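Side-chain contacts in protein LURP-one-related 15 (Arabidopsis thaliana, PDB 1ZXU), which is of unknown function but might be related to the phospholipid scramblases and the tubby-like superfamily of membrane-tethered transcription factors: residues 36-41 with 62-67; 52-57 with 76-81; 157-162 with 198-203. All blocks are in the same frame, centred on the assembly; numbering follows the deposited sequence.

How the contacts relate
From the N terminus, the chain lays down 36-41, 52-57, 62-67 and 76-81 on four consecutive antiparallel strands. Contact 1 joins the first of these segments to the third and contact 2 the second to the fourth, so their loops cross, and each spans the strand lying between its partners. Backbone bonding weaves them together: Phe65 O lies 2.8 Å from Ile56 N. Contact 3 follows in series, closing the path from 157-162, through the last two strands, to the helix 197-211. That helix unites all three, since Ala201 packs against Met40 and Phe65 of contact 1 and against Ile56 and Leu80 of contact 2.

Contact 1: residues 36-41 with 62-67; sequences YPIDMA and NLLFKV
Leu64 reaches over the intervening strand 54-58 to meet Met40 and Ile38, and it does so from the first position of a classic beta bulge, in which Leu64 and Phe65 together face Ile56. The backbone of Leu64 turns to a psi of -51°, and both bulge residues bond to Ile56. The contact is thus one between next-nearest strands of the barrel sheet, made by side chains alone. Leu64 spends one methyl on it. With CG anti to the carbonyl carbon and CD1 anti to CA (chi2 172°), CD1 stands at the far end of an extended branch, 3.6 Å from Met40 CG. The two side chains cross at about a right angle, and Leu64 CD1 also lies 3.9 Å from the selenium, Met40 SE, of what is here a selenomethionine. Ile38 adds a looser touch through CG2, which sits 4.4 Å from Leu64 CD1. Next along the strand, Phe65 sends its ring toward the helix 197-211, where Phe65 CE2 is 3.5 Å from Ala201 CB. Met40, whose backbone bonds to Val189 on the far strand of the barrel, finds the same helix by another route: its chain bends at the last torsion (chi3 -45°), which carries Met40 CE to 3.8 Å from Ala201 CA.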
ATOM      1  N   TYR A  36       4.775 -10.095  14.347  1.00 30.11           N
ATOM      2  CA  TYR A  36       3.575  -9.757  15.112  1.00 29.55           C
ATOM      3  C   TYR A  36       2.704  -8.872  14.195  1.00 26.02           C
ATOM      4  O   TYR A  36       3.229  -8.277  13.238  1.00 22.77           O
ATOM      5  CB  TYR A  36       3.931  -8.990  16.394  1.00 30.81           C
ATOM      6  CG  TYR A  36       5.108  -8.085  16.165  1.00 32.93           C
ATOM      7  CD1 TYR A  36       4.935  -6.785  15.668  1.00 35.97           C
ATOM      8  CD2 TYR A  36       6.410  -8.534  16.428  1.00 37.10           C
ATOM      9  CE1 TYR A  36       6.023  -5.967  15.409  1.00 36.79           C
ATOM     10  CE2 TYR A  36       7.507  -7.718  16.185  1.00 40.13           C
ATOM     11  CZ  TYR A  36       7.309  -6.450  15.669  1.00 36.20           C
ATOM     12  OH  TYR A  36       8.394  -5.637  15.427  1.00 40.10           O
ATOM     13  N   PRO A  37       1.403  -8.798  14.490  1.00 27.09           N
ATOM     14  CA  PRO A  37       0.569  -7.784  13.803  1.00 25.51           C
ATOM     15  C   PRO A  37       1.011  -6.364  14.086  1.00 24.86           C
ATOM     16  O   PRO A  37       1.458  -6.028  15.193  1.00 25.04           O
ATOM     17  CB  PRO A  37      -0.837  -8.061  14.334  1.00 24.06           C
ATOM     18  CG  PRO A  37      -0.769  -9.545  14.797  1.00 31.18           C
ATOM     19  CD  PRO A  37       0.603  -9.628  15.410  1.00 27.32           C
ATOM     20  N   ILE A  38       0.874  -5.504  13.079  1.00 20.71           N
ATOM     21  CA  ILE A  38       1.207  -4.089  13.152  1.00 21.18           C
ATOM     22  C   ILE A  38      -0.035  -3.329  12.701  1.00 20.89           C
ATOM     23  O   ILE A  38      -0.637  -3.731  11.691  1.00 22.93           O
ATOM     24  CB  ILE A  38       2.313  -3.783  12.131  1.00 23.44           C
ATOM     25  CG1 ILE A  38       3.646  -4.331  12.637  1.00 29.71           C
ATOM     26  CG2 ILE A  38       2.419  -2.257  11.845  1.00 27.45           C
ATOM     27  CD1 ILE A  38       4.777  -4.150  11.620  1.00 38.32           C
ATOM     28  N   ASP A  39      -0.421  -2.272  13.417  1.00 18.91           N
ATOM     29  CA  ASP A  39      -1.560  -1.421  13.016  1.00 17.46           C
ATOM     30  C   ASP A  39      -0.961  -0.162  12.442  1.00 19.87           C
ATOM     31  O   ASP A  39      -0.065   0.406  13.056  1.00 22.90           O
ATOM     32  CB  ASP A  39      -2.435  -1.035  14.175  1.00 17.72           C
ATOM     33  CG  ASP A  39      -3.454  -2.119  14.523  1.00 32.28           C
ATOM     34  OD1 ASP A  39      -3.341  -3.247  14.021  1.00 25.16           O
ATOM     35  OD2 ASP A  39      -4.378  -1.842  15.301  1.00 46.39           O
HETATM   36  N   MSE A  40      -1.390   0.209  11.248  1.00 14.31           N
HETATM   37  CA  MSE A  40      -0.873   1.450  10.630  1.00 13.57           C
HETATM   38  C   MSE A  40      -1.969   2.456  10.508  1.00 13.93           C
HETATM   39  O   MSE A  40      -3.165   2.100  10.437  1.00 14.84           O
HETATM   40  CB  MSE A  40      -0.295   1.173   9.238  1.00 14.03           C
HETATM   41  CG  MSE A  40       0.702   0.041   9.198  1.00 16.77           C
HETATM   42 SE   MSE A  40       1.540  -0.171   7.457  1.00 16.38          SE
HETATM   43  CE  MSE A  40      -0.067  -0.002   6.451  1.00 12.70           C
ATOM     44  N   ALA A  41      -1.613   3.753  10.473  1.00 13.03           N
ATOM     45  CA  ALA A  41      -2.641   4.773  10.359  1.00 12.32           C
ATOM     46  C   ALA A  41      -2.073   5.951   9.574  1.00 13.30           C
ATOM     47  O   ALA A  41      -0.838   6.060   9.463  1.00 14.95           O
ATOM     48  CB  ALA A  41      -3.040   5.245  11.773  1.00 18.64           C
ATOM     49  N   ASN A  62       4.920   6.299  15.584  1.00 14.91           N
ATOM     50  CA  ASN A  62       6.218   6.129  14.949  1.00 13.39           C
ATOM     51  C   ASN A  62       6.088   6.122  13.447  1.00 14.64           C
ATOM     52  O   ASN A  62       5.304   5.344  12.903  1.00 13.42           O
ATOM     53  CB  ASN A  62       6.902   4.825  15.424  1.00 15.10           C
ATOM     54  CG  ASN A  62       7.128   4.819  16.947  1.00 13.25           C
ATOM     55  OD1 ASN A  62       7.677   5.790  17.477  1.00 18.47           O
ATOM     56  ND2 ASN A  62       6.602   3.816  17.644  1.00 19.34           N
ATOM     57  N   LEU A  63       6.871   6.951  12.752  1.00 14.26           N
ATOM     58  CA  LEU A  63       6.791   7.001  11.268  1.00 14.14           C
ATOM     59  C   LEU A  63       7.203   5.679  10.666  1.00 15.21           C
ATOM     60  O   LEU A  63       8.274   5.130  10.998  1.00 15.15           O
ATOM     61  CB  LEU A  63       7.702   8.119  10.753  1.00 14.35           C
ATOM     62  CG  LEU A  63       7.641   8.343   9.256  1.00 18.96           C
ATOM     63  CD1 LEU A  63       7.951   9.801   9.062  1.00 34.89           C
ATOM     64  CD2 LEU A  63       8.671   7.498   8.533  1.00 23.02           C
ATOM     65  N   LEU A  64       6.344   5.155   9.791  1.00 13.46           N
ATOM     66  CA  LEU A  64       6.696   4.011   8.965  1.00 14.69           C
ATOM     67  C   LEU A  64       7.048   4.501   7.566  1.00 13.72           C
ATOM     68  O   LEU A  64       8.114   4.080   7.020  1.00 15.16           O
ATOM     69  CB  LEU A  64       5.554   2.983   8.876  1.00 14.26           C
ATOM     70  CG  LEU A  64       5.140   2.433  10.238  1.00 16.81           C
ATOM     71  CD1 LEU A  64       3.855   1.553  10.066  1.00 16.67           C
ATOM     72  CD2 LEU A  64       6.226   1.625  10.894  1.00 19.88           C
ATOM     73  N   PHE A  65       6.178   5.319   6.930  1.00 12.55           N
ATOM     74  CA  PHE A  65       6.489   5.891   5.583  1.00 12.26           C
ATOM     75  C   PHE A  65       6.030   7.338   5.462  1.00 13.09           C
ATOM     76  O   PHE A  65       4.999   7.707   6.038  1.00 15.85           O
ATOM     77  CB  PHE A  65       5.727   5.111   4.499  1.00 12.76           C
ATOM     78  CG  PHE A  65       6.050   3.664   4.512  1.00 13.12           C
ATOM     79  CD1 PHE A  65       7.289   3.210   4.142  1.00 15.42           C
ATOM     80  CD2 PHE A  65       5.124   2.748   5.011  1.00 17.21           C
ATOM     81  CE1 PHE A  65       7.579   1.830   4.184  1.00 15.04           C
ATOM     82  CE2 PHE A  65       5.414   1.385   5.068  1.00 14.85           C
ATOM     83  CZ  PHE A  65       6.618   0.924   4.663  1.00 14.58           C
ATOM     84  N   LYS A  66       6.803   8.160   4.764  1.00 11.47           N
ATOM     85  CA  LYS A  66       6.282   9.414   4.289  1.00 11.48           C
ATOM     86  C   LYS A  66       5.792   9.211   2.890  1.00 12.93           C
ATOM     87  O   LYS A  66       6.436   8.491   2.079  1.00 15.78           O
ATOM     88  CB  LYS A  66       7.358  10.521   4.289  1.00 16.00           C
ATOM     89  CG  LYS A  66       7.685  10.939   5.720  1.00 29.20           C
ATOM     90  CD  LYS A  66       8.367  12.332   5.784  1.00 40.38           C
ATOM     91  CE  LYS A  66       9.123  12.465   7.120  1.00 46.60           C
ATOM     92  NZ  LYS A  66       8.782  13.716   7.891  1.00 54.98           N
ATOM     93  N   VAL A  67       4.616   9.744   2.641  1.00 12.67           N
ATOM     94  CA  VAL A  67       4.036   9.614   1.331  1.00 11.31           C
ATOM     95  C   VAL A  67       4.007  10.967   0.666  1.00 14.53           C
ATOM     96  O   VAL A  67       3.457  11.921   1.242  1.00 14.50           O
ATOM     97  CB  VAL A  67       2.590   9.095   1.439  1.00 12.23           C
ATOM     98  CG1 VAL A  67       1.956   8.999   0.042  1.00 14.19           C
ATOM     99  CG2 VAL A  67       2.634   7.734   2.066  1.00 11.71           C
TER

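Contact 2: residues 52-57 with 76-81; sequences GNFVIT and DKRVLL
Arg78 grips the backbone of Gly52 with a single hydrogen bond, NH1 to Gly52 O at 2.9 Å. The bond is bent, with an N-H...O angle of 130°. Its acceptor lies far out of the guanidinium plane, and the donor is tilted somewhat from the carbonyl plane. The out-of-plane geometry goes with the way the groups overlap: Gly52 CA sits over one face of the guanidinium, toward its rim and 3.5 Å from Arg78 NH1, an approach that a side chain at Gly52 would probably hinder, since a CB there would come tight against Arg78 NE. The aliphatic part joins in, as Arg78 CD comes to 3.2 Å from Gly52 O. At the guanidinium edge, and in its plane, Phe54 CE2 lies 3.9 Å from Arg78 NH1, with the ring and guanidinium planes 83° apart. Arg78 starts out with CG anti to the backbone N (chi1 -162°), then bends at the next two torsions, which turn the head toward Gly52.

In the second shell, Val67 and Val205 pack on Arg78, while Asp209 forms a long, weak ion pair with NH2. Phe54 is engaged in a cation-pi contact with Arg44. Replacing Arg78 by a leucine would probably leave Gly52 O without this donor and Asp209 without its distant countercharge. The chemistry thus suggests a buried cation held by one bent hydrogen bond and by packing against Gly52 CA, Val67 and Val205; Asp209, with Glu69 also touching the side chain, probably eases the burial of its charge.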
ATOM      1  N   GLY A  52      -1.855  14.842  -1.864  1.00 37.70           N
ATOM      2  CA  GLY A  52      -1.183  13.553  -1.909  1.00 33.06           C
ATOM      3  C   GLY A  52      -0.125  13.315  -0.843  1.00 29.85           C
ATOM      4  O   GLY A  52       0.492  12.237  -0.840  1.00 27.95           O
ATOM      5  N   ASN A  53       0.129  14.305   0.026  1.00 25.48           N
ATOM      6  CA  ASN A  53       1.182  14.169   1.041  1.00 21.99           C
ATOM      7  C   ASN A  53       0.656  13.898   2.435  1.00 22.11           C
ATOM      8  O   ASN A  53      -0.203  14.629   2.981  1.00 23.26           O
ATOM      9  CB  ASN A  53       2.130  15.382   1.084  1.00 23.74           C
ATOM     10  CG  ASN A  53       2.875  15.584  -0.211  1.00 24.96           C
ATOM     11  OD1 ASN A  53       2.608  14.922  -1.227  1.00 23.66           O
ATOM     12  ND2 ASN A  53       3.851  16.470  -0.176  1.00 33.96           N
ATOM     13  N   PHE A  54       1.192  12.848   3.041  1.00 16.62           N
ATOM     14  CA  PHE A  54       0.795  12.466   4.394  1.00 15.98           C
ATOM     15  C   PHE A  54       1.806  11.451   4.897  1.00 14.86           C
ATOM     16  O   PHE A  54       2.728  11.139   4.173  1.00 15.11           O
ATOM     17  CB  PHE A  54      -0.661  11.935   4.476  1.00 15.19           C
ATOM     18  CG  PHE A  54      -0.970  10.781   3.555  1.00 14.90           C
ATOM     19  CD1 PHE A  54      -0.685   9.458   3.946  1.00 14.64           C
ATOM     20  CD2 PHE A  54      -1.589  11.017   2.317  1.00 13.99           C
ATOM     21  CE1 PHE A  54      -1.029   8.379   3.096  1.00 16.80           C
ATOM     22  CE2 PHE A  54      -1.937   9.934   1.489  1.00 16.63           C
ATOM     23  CZ  PHE A  54      -1.651   8.661   1.863  1.00 16.43           C
ATOM     24  N   VAL A  55       1.687  11.046   6.147  1.00 12.24           N
ATOM     25  CA  VAL A  55       2.599  10.069   6.735  1.00 13.08           C
ATOM     26  C   VAL A  55       1.813   8.850   7.189  1.00 15.04           C
ATOM     27  O   VAL A  55       0.632   8.961   7.560  1.00 15.69           O
ATOM     28  CB  VAL A  55       3.340  10.678   7.899  1.00 15.09           C
ATOM     29  CG1 VAL A  55       4.133   9.647   8.642  1.00 23.11           C
ATOM     30  CG2 VAL A  55       4.366  11.734   7.329  1.00 17.26           C
ATOM     31  N   ILE A  56       2.455   7.681   7.160  1.00 12.97           N
ATOM     32  CA  ILE A  56       1.770   6.476   7.690  1.00 10.96           C
ATOM     33  C   ILE A  56       2.570   6.108   8.930  1.00 13.30           C
ATOM     34  O   ILE A  56       3.795   5.978   8.846  1.00 14.18           O
ATOM     35  CB  ILE A  56       1.805   5.361   6.646  1.00 12.76           C
ATOM     36  CG1 ILE A  56       0.859   5.717   5.474  1.00 13.99           C
ATOM     37  CG2 ILE A  56       1.412   4.030   7.332  1.00 15.37           C
ATOM     38  CD1 ILE A  56       1.018   4.809   4.260  1.00 15.32           C
ATOM     39  N   THR A  57       1.895   5.933  10.064  1.00 13.10           N
ATOM     40  CA  THR A  57       2.604   5.684  11.355  1.00 14.70           C
ATOM     41  C   THR A  57       2.123   4.356  11.899  1.00 15.86           C
ATOM     42  O   THR A  57       1.107   3.834  11.424  1.00 16.05           O
ATOM     43  CB  THR A  57       2.323   6.803  12.423  1.00 15.02           C
ATOM     44  OG1 THR A  57       0.938   6.811  12.785  1.00 21.26           O
ATOM     45  CG2 THR A  57       2.749   8.187  11.908  1.00 15.78           C
ATOM     46  N   ASP A  76       0.780  12.294 -11.154  1.00 27.00           N
ATOM     47  CA  ASP A  76       0.661  10.927 -11.627  1.00 27.08           C
ATOM     48  C   ASP A  76       1.512   9.943 -10.781  1.00 24.35           C
ATOM     49  O   ASP A  76       1.478   8.751 -11.014  1.00 22.92           O
ATOM     50  CB  ASP A  76       1.096  10.867 -13.086  1.00 28.87           C
ATOM     51  CG  ASP A  76       2.579  11.194 -13.282  1.00 36.36           C
ATOM     52  OD1 ASP A  76       3.080  12.202 -12.705  1.00 41.83           O
ATOM     53  OD2 ASP A  76       3.251  10.455 -14.026  1.00 42.92           O
ATOM     54  N   LYS A  77       2.308  10.458  -9.844  1.00 22.48           N
ATOM     55  CA  LYS A  77       3.333   9.620  -9.189  1.00 19.25           C
ATOM     56  C   LYS A  77       3.294   9.921  -7.695  1.00 18.10           C
ATOM     57  O   LYS A  77       3.127  11.076  -7.288  1.00 19.19           O
ATOM     58  CB  LYS A  77       4.770   9.960  -9.644  1.00 20.78           C
ATOM     59  CG  LYS A  77       5.260   9.406 -10.910  1.00 24.85           C
ATOM     60  CD  LYS A  77       6.799   9.492 -10.875  1.00 30.38           C
ATOM     61  CE  LYS A  77       7.425   9.151 -12.224  1.00 40.75           C
ATOM     62  NZ  LYS A  77       7.180  10.168 -13.295  1.00 50.22           N
ATOM     63  N   ARG A  78       3.461   8.882  -6.863  1.00 15.99           N
ATOM     64  CA  ARG A  78       3.669   9.109  -5.469  1.00 15.00           C
ATOM     65  C   ARG A  78       4.840   8.219  -5.089  1.00 15.68           C
ATOM     66  O   ARG A  78       4.997   7.161  -5.657  1.00 17.42           O
ATOM     67  CB  ARG A  78       2.449   8.622  -4.675  1.00 15.22           C
ATOM     68  CG  ARG A  78       2.393   9.201  -3.298  1.00 23.56           C
ATOM     69  CD  ARG A  78       1.663  10.574  -3.372  1.00 30.31           C
ATOM     70  NE  ARG A  78       0.441  10.367  -4.140  1.00 28.75           N
ATOM     71  CZ  ARG A  78      -0.736  10.089  -3.597  1.00 26.17           C
ATOM     72  NH1 ARG A  78      -0.913  10.101  -2.268  1.00 27.30           N
ATOM     73  NH2 ARG A  78      -1.780   9.887  -4.405  1.00 39.31           N
ATOM     74  N   VAL A  79       5.623   8.642  -4.116  1.00 12.02           N
ATOM     75  CA  VAL A  79       6.652   7.774  -3.552  1.00 12.63           C
ATOM     76  C   VAL A  79       6.421   7.551  -2.047  1.00 12.74           C
ATOM     77  O   VAL A  79       5.921   8.431  -1.351  1.00 14.13           O
ATOM     78  CB  VAL A  79       8.096   8.381  -3.807  1.00 16.30           C
ATOM     79  CG1 VAL A  79       8.264   9.681  -3.075  1.00 21.61           C
ATOM     80  CG2 VAL A  79       9.203   7.394  -3.379  1.00 19.82           C
ATOM     81  N   LEU A  80       6.725   6.350  -1.577  1.00 11.45           N
ATOM     82  CA  LEU A  80       6.754   6.007  -0.134  1.00 11.78           C
ATOM     83  C   LEU A  80       8.199   6.008   0.273  1.00 14.54           C
ATOM     84  O   LEU A  80       8.996   5.248  -0.312  1.00 16.99           O
ATOM     85  CB  LEU A  80       6.162   4.600   0.096  1.00 13.67           C
ATOM     86  CG  LEU A  80       4.678   4.685   0.343  1.00 21.78           C
ATOM     87  CD1 LEU A  80       4.023   5.048  -1.011  1.00 19.51           C
ATOM     88  CD2 LEU A  80       4.243   3.331   0.824  1.00 25.91           C
ATOM     89  N   LEU A  81       8.555   6.877   1.218  1.00 12.76           N
ATOM     90  CA  LEU A  81       9.939   6.979   1.726  1.00 12.90           C
ATOM     91  C   LEU A  81       9.995   6.369   3.082  1.00 14.60           C
ATOM     92  O   LEU A  81       9.049   6.483   3.851  1.00 16.10           O
ATOM     93  CB  LEU A  81      10.377   8.446   1.866  1.00 17.57           C
ATOM     94  CG  LEU A  81      10.115   9.300   0.617  1.00 17.32           C
ATOM     95  CD1 LEU A  81      10.466  10.782   0.921  1.00 29.48           C
ATOM     96  CD2 LEU A  81      10.977   8.863  -0.473  1.00 20.59           C
TER

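Contact 3: residues 157-162 with 198-203; sequences CVVYAG and AFIASL
Strand 158-161 passes the helical turn 198-203 with Val159 and Ile200 closest in the backbone, their CA atoms 8.2 Å apart, a spacing that side chains alone bridge. Val159 supplies the strand's whole share. Its CG1, placed anti to the backbone N (chi1 -171°), points into the angle between two helix residues one turn apart. Leu203 meets it with CD1, which lies 3.8 Å from Val159 CG1 and 4.2 Å from Val159 CG2, touching both branches of the valine. Ile200 contributes the end of its longer branch, CD1, at 4.2 Å from Val159 CG1; a chi2 of -61° bends that atom round toward the strand. On the helix, Ser202 turns its hydroxyl back to the preceding turn, donating from OG to Phe199 O at 2.7 Å, in the carbonyl plane and on a lone pair. The same oxygen also accepts a bond from Leu203 N, and Ser202 OG also bonds to Tyr117 OH, so this polar group is satisfied within the core. Val148 from the adjoining strand also packs on Leu203. A largely apolar helix enclosed by a closed antiparallel barrel, with inward-facing strand residues packed on it, is the hallmark of the tubby-like fold.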
ATOM      1  N   CYS A 157     -12.226  -1.965   4.470  1.00 17.04           N
ATOM      2  CA  CYS A 157     -11.381  -2.650   3.492  1.00 14.28           C
ATOM      3  C   CYS A 157     -10.666  -3.837   4.083  1.00 14.83           C
ATOM      4  O   CYS A 157     -10.178  -3.787   5.206  1.00 15.41           O
ATOM      5  CB  CYS A 157     -10.323  -1.681   2.954  1.00 15.75           C
ATOM      6  SG  CYS A 157     -11.119  -0.261   2.033  1.00 22.52           S
ATOM      7  N   VAL A 158     -10.634  -4.898   3.302  1.00 13.04           N
ATOM      8  CA  VAL A 158      -9.939  -6.129   3.695  1.00 13.42           C
ATOM      9  C   VAL A 158      -9.101  -6.511   2.478  1.00 13.96           C
ATOM     10  O   VAL A 158      -9.588  -6.469   1.343  1.00 14.28           O
ATOM     11  CB  VAL A 158     -10.926  -7.268   4.007  1.00 13.34           C
ATOM     12  CG1 VAL A 158     -10.150  -8.469   4.408  1.00 15.15           C
ATOM     13  CG2 VAL A 158     -11.883  -6.834   5.167  1.00 19.72           C
ATOM     14  N   VAL A 159      -7.842  -6.876   2.718  1.00 11.00           N
ATOM     15  CA  VAL A 159      -6.972  -7.358   1.654  1.00 10.75           C
ATOM     16  C   VAL A 159      -6.840  -8.885   1.825  1.00 11.41           C
ATOM     17  O   VAL A 159      -6.495  -9.361   2.929  1.00 12.59           O
ATOM     18  CB  VAL A 159      -5.546  -6.747   1.762  1.00 12.94           C
ATOM     19  CG1 VAL A 159      -4.716  -7.081   0.532  1.00 11.60           C
ATOM     20  CG2 VAL A 159      -5.612  -5.188   1.866  1.00 12.70           C
ATOM     21  N   TYR A 160      -7.043  -9.600   0.698  1.00 14.10           N
ATOM     22  CA  TYR A 160      -6.945 -11.070   0.672  1.00 13.43           C
ATOM     23  C   TYR A 160      -5.842 -11.528  -0.239  1.00 15.58           C
ATOM     24  O   TYR A 160      -5.580 -10.863  -1.277  1.00 14.11           O
ATOM     25  CB  TYR A 160      -8.225 -11.634   0.087  1.00 15.15           C
ATOM     26  CG  TYR A 160      -9.446 -11.309   0.869  1.00 16.67           C
ATOM     27  CD1 TYR A 160      -9.886 -12.166   1.877  1.00 24.09           C
ATOM     28  CD2 TYR A 160     -10.164 -10.161   0.598  1.00 20.93           C
ATOM     29  CE1 TYR A 160     -11.045 -11.879   2.608  1.00 24.74           C
ATOM     30  CE2 TYR A 160     -11.325  -9.853   1.325  1.00 23.86           C
ATOM     31  CZ  TYR A 160     -11.737 -10.714   2.328  1.00 22.46           C
ATOM     32  OH  TYR A 160     -12.884 -10.404   3.012  1.00 29.50           O
ATOM     33  N   ALA A 161      -5.212 -12.663   0.114  1.00 16.95           N
ATOM     34  CA  ALA A 161      -4.273 -13.366  -0.763  1.00 19.12           C
ATOM     35  C   ALA A 161      -5.132 -14.111  -1.780  1.00 23.62           C
ATOM     36  O   ALA A 161      -6.179 -14.685  -1.443  1.00 24.63           O
ATOM     37  CB  ALA A 161      -3.406 -14.371   0.047  1.00 24.19           C
ATOM     38  N   GLY A 162      -4.743 -14.046  -3.044  1.00 26.87           N
ATOM     39  CA  GLY A 162      -5.585 -14.552  -4.128  1.00 29.72           C
ATOM     40  C   GLY A 162      -5.788 -16.071  -4.037  1.00 37.23           C
ATOM     41  O   GLY A 162      -6.919 -16.556  -4.157  1.00 39.61           O
ATOM     42  N   ALA A 198       5.009  -2.843   3.707  1.00 12.75           N
ATOM     43  CA  ALA A 198       5.223  -1.792   2.674  1.00 10.91           C
ATOM     44  C   ALA A 198       4.235  -2.041   1.547  1.00 13.97           C
ATOM     45  O   ALA A 198       3.620  -1.131   1.002  1.00 12.75           O
ATOM     46  CB  ALA A 198       6.652  -1.771   2.145  1.00 12.27           C
ATOM     47  N   PHE A 199       4.052  -3.309   1.233  1.00  9.69           N
ATOM     48  CA  PHE A 199       3.030  -3.647   0.227  1.00 12.34           C
ATOM     49  C   PHE A 199       1.636  -3.142   0.692  1.00 11.11           C
ATOM     50  O   PHE A 199       0.940  -2.431  -0.035  1.00 11.67           O
ATOM     51  CB  PHE A 199       3.041  -5.173   0.077  1.00 11.65           C
ATOM     52  CG  PHE A 199       1.878  -5.699  -0.734  1.00 12.96           C
ATOM     53  CD1 PHE A 199       1.606  -5.195  -2.030  1.00 16.98           C
ATOM     54  CD2 PHE A 199       1.009  -6.645  -0.169  1.00 13.46           C
ATOM     55  CE1 PHE A 199       0.534  -5.664  -2.784  1.00 17.83           C
ATOM     56  CE2 PHE A 199      -0.032  -7.149  -0.924  1.00 14.42           C
ATOM     57  CZ  PHE A 199      -0.322  -6.646  -2.223  1.00 17.34           C
ATOM     58  N   ILE A 200       1.230  -3.467   1.915  1.00 10.09           N
ATOM     59  CA  ILE A 200      -0.058  -2.981   2.382  1.00 10.16           C
ATOM     60  C   ILE A 200      -0.168  -1.420   2.418  1.00 10.26           C
ATOM     61  O   ILE A 200      -1.181  -0.842   2.003  1.00 10.10           O
ATOM     62  CB  ILE A 200      -0.409  -3.583   3.749  1.00 10.29           C
ATOM     63  CG1 ILE A 200      -0.352  -5.128   3.668  1.00 10.50           C
ATOM     64  CG2 ILE A 200      -1.775  -2.979   4.181  1.00 12.44           C
ATOM     65  CD1 ILE A 200      -1.342  -5.747   2.660  1.00 13.35           C
ATOM     66  N   ALA A 201       0.916  -0.760   2.821  1.00 10.33           N
ATOM     67  CA  ALA A 201       0.943   0.709   2.869  1.00 11.05           C
ATOM     68  C   ALA A 201       0.756   1.212   1.435  1.00 10.95           C
ATOM     69  O   ALA A 201       0.013   2.155   1.251  1.00 11.08           O
ATOM     70  CB  ALA A 201       2.305   1.211   3.392  1.00 10.49           C
ATOM     71  N   SER A 202       1.346   0.554   0.424  1.00 11.43           N
ATOM     72  CA  SER A 202       1.096   1.068  -0.916  1.00 12.97           C
ATOM     73  C   SER A 202      -0.367   0.958  -1.354  1.00 12.92           C
ATOM     74  O   SER A 202      -0.900   1.817  -2.096  1.00 12.24           O
ATOM     75  CB  SER A 202       2.034   0.378  -1.938  1.00 14.24           C
ATOM     76  OG  SER A 202       1.539  -0.923  -2.220  1.00 17.08           O
ATOM     77  N   LEU A 203      -1.055  -0.105  -0.885  1.00 10.83           N
ATOM     78  CA  LEU A 203      -2.459  -0.256  -1.194  1.00 11.72           C
ATOM     79  C   LEU A 203      -3.294   0.837  -0.534  1.00 10.97           C
ATOM     80  O   LEU A 203      -4.270   1.296  -1.097  1.00 13.82           O
ATOM     81  CB  LEU A 203      -2.957  -1.679  -0.793  1.00 11.22           C
ATOM     82  CG  LEU A 203      -2.274  -2.797  -1.582  1.00 13.86           C
ATOM     83  CD1 LEU A 203      -2.900  -4.168  -1.119  1.00 15.08           C
ATOM     84  CD2 LEU A 203      -2.520  -2.672  -3.083  1.00 14.16           C
TER